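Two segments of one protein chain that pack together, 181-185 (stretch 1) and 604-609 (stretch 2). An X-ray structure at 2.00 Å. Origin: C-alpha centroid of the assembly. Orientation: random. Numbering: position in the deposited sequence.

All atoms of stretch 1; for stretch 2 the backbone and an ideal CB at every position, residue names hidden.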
# COMPACT_ATOMS: atom_id res chain seq x y z
N ASN A 181 6.95 -8.77 -17.46
CA ASN A 181 6.19 -8.44 -18.67
C ASN A 181 4.81 -9.09 -18.81
O ASN A 181 4.48 -9.62 -19.87
CB ASN A 181 6.99 -8.81 -19.93
CG ASN A 181 8.38 -8.23 -19.92
OD1 ASN A 181 9.36 -8.95 -20.03
ND2 ASN A 181 8.47 -6.91 -19.78
N TRP A 182 4.00 -9.06 -17.75
CA TRP A 182 2.72 -9.76 -17.82
C TRP A 182 1.82 -9.21 -18.93
O TRP A 182 1.60 -8.00 -19.02
CB TRP A 182 1.97 -9.72 -16.47
CG TRP A 182 0.53 -10.19 -16.57
CD1 TRP A 182 -0.60 -9.42 -16.40
CD2 TRP A 182 0.06 -11.52 -16.87
NE1 TRP A 182 -1.73 -10.20 -16.58
CE2 TRP A 182 -1.35 -11.48 -16.87
CE3 TRP A 182 0.70 -12.73 -17.14
CZ2 TRP A 182 -2.14 -12.61 -17.13
CZ3 TRP A 182 -0.07 -13.85 -17.41
CH2 TRP A 182 -1.48 -13.79 -17.40
N THR A 183 1.35 -10.11 -19.79
CA THR A 183 0.25 -9.82 -20.71
C THR A 183 -0.56 -11.06 -21.08
O THR A 183 -0.19 -12.20 -20.75
CB THR A 183 0.73 -9.12 -22.00
OG1 THR A 183 -0.41 -8.52 -22.65
CG2 THR A 183 1.40 -10.11 -22.96
N VAL A 184 -1.68 -10.83 -21.76
CA VAL A 184 -2.48 -11.89 -22.34
C VAL A 184 -2.60 -11.61 -23.82
O VAL A 184 -2.98 -10.50 -24.20
CB VAL A 184 -3.88 -11.94 -21.72
CG1 VAL A 184 -4.66 -13.13 -22.26
CG2 VAL A 184 -3.77 -12.01 -20.20
N SER A 185 -2.27 -12.59 -24.66
CA SER A 185 -2.42 -12.42 -26.11
C SER A 185 -3.42 -13.44 -26.67
O SER A 185 -3.47 -14.59 -26.23
CB SER A 185 -1.07 -12.56 -26.83
OG SER A 185 -0.76 -13.91 -27.10
N UNK A 604 -10.43 -6.96 -15.58
CA UNK A 604 -9.34 -6.67 -16.51
C UNK A 604 -8.12 -7.48 -16.10
O UNK A 604 -7.38 -7.09 -15.19
CB UNK A 604 -9.02 -5.17 -16.54
N UNK A 605 -7.92 -8.61 -16.77
CA UNK A 605 -6.86 -9.54 -16.39
C UNK A 605 -5.46 -9.03 -16.72
O UNK A 605 -4.47 -9.70 -16.40
CB UNK A 605 -7.09 -10.89 -17.08
N UNK A 606 -5.38 -7.85 -17.34
CA UNK A 606 -4.09 -7.21 -17.63
C UNK A 606 -3.53 -6.51 -16.40
O UNK A 606 -2.32 -6.23 -16.32
CB UNK A 606 -4.24 -6.21 -18.78
N UNK A 607 -4.40 -6.22 -15.43
CA UNK A 607 -3.99 -5.58 -14.17
C UNK A 607 -3.08 -6.47 -13.32
O UNK A 607 -2.44 -6.01 -12.37
CB UNK A 607 -5.23 -5.20 -13.36
N UNK A 608 -3.05 -7.76 -13.65
CA UNK A 608 -2.14 -8.68 -12.99
C UNK A 608 -2.43 -8.93 -11.53
O UNK A 608 -1.52 -8.87 -10.68
CB UNK A 608 -0.71 -8.16 -13.12
N UNK A 609 -3.68 -9.26 -11.21
CA UNK A 609 -4.04 -9.51 -9.83
C UNK A 609 -5.12 -10.56 -9.65
O UNK A 609 -5.74 -11.01 -10.61
CB UNK A 609 -4.50 -8.20 -9.18

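Position 604 lies beyond the reach of stretch 1: nothing there comes within 5.5 Å of the ideal CB, so the contact sets no rule and many side chains would fit. The backbone turns just after it, with the amide of 607 donating to the carbonyl of 604, and a short acceptor at 604 could serve that turn. The deposited residue is Asp 604, whose OD1 accepts from the amide N of position 606 at 3.1 Å, so its work is local.

At 605 the decisive group is the backbone. Its O sits 2.8 Å from Trp 182 NE1, with an N-H...O angle of 166°, a nearly straight hydrogen bond at the edge of the indole and near its plane. Any residue supplies that carbonyl, so the bond constrains the path of the chain rather than the sequence. CA-to-CB points sideways, with the ideal CB 4.7 Å from Val 184 CG2 and 5.2 Å from Trp 182 CZ2. These neighbours are carbon, which suits an apolar side chain, though several would do. Leu 605 is found, in the m rotamer at chi1; the nearest approach of its side chain is Leu 605 CB to Val 184 CG2, 4.8 Å, while its carbonyl makes the close contact.

Position 606 seems at first a poor candidate, since CA-to-CB points away from stretch 1 and the ideal CB is 5.2 Å from Trp 182 NE1. A short side chain would add little; a longer, flexible apolar one could bend back to reach Val 184. Leu, Met or Ile are reasonable guesses. Leu 606 takes chi1 m and chi2 t, and its end comes nearer: CD2 lies 4.1 Å from Val 184 CG2, 3.7 Å from Val 184 N and 3.9 Å from Thr 183 OG1. The backbone contributes too, for a water donates to both Leu 606 O (2.9 Å) and Trp 182 O (2.6 Å), bridging the stretches.

At 607 CA-to-CB points away and the ideal CB finds nothing within 5.5 Å, so stretch 1 leaves the choice open. Leu 607 makes no contact with it.

Position 608 is the most restrictive. Phi and psi of 67° and 50° by themselves favour glycine, with Asn or Asp as the usual alternatives, and the ideal CB would lie just 3.5 Å from Trp 182 CD1, a tight fit for carbon. Gly 608 answers both conditions, leaving its CA 3.8 Å from Trp 182 CD1.

At 609 the ideal CB again meets nothing, and the CA-to-CB direction is away. The contact demands no particular residue; Gly 609 is deposited.

Stretch 2 604-609: DLLLGG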
# COMPACT_ATOMS: atom_id res chain seq x y z
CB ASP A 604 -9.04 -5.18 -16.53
CG ASP A 604 -7.85 -4.83 -17.40
OD1 ASP A 604 -7.40 -5.69 -18.19
OD2 ASP A 604 -7.38 -3.68 -17.31
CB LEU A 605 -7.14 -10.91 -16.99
CG LEU A 605 -8.45 -11.39 -16.36
CD1 LEU A 605 -9.55 -11.68 -17.39
CD2 LEU A 605 -8.23 -12.57 -15.41
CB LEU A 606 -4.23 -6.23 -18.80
CG LEU A 606 -4.53 -6.80 -20.19
CD1 LEU A 606 -4.47 -5.72 -21.26
CD2 LEU A 606 -3.59 -7.95 -20.55
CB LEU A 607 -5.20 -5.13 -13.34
CG LEU A 607 -6.02 -3.95 -13.86
CD1 LEU A 607 -7.17 -3.62 -12.90
CD2 LEU A 607 -5.14 -2.73 -14.09
O HOH W 1 -0.55 -6.64 -18.61
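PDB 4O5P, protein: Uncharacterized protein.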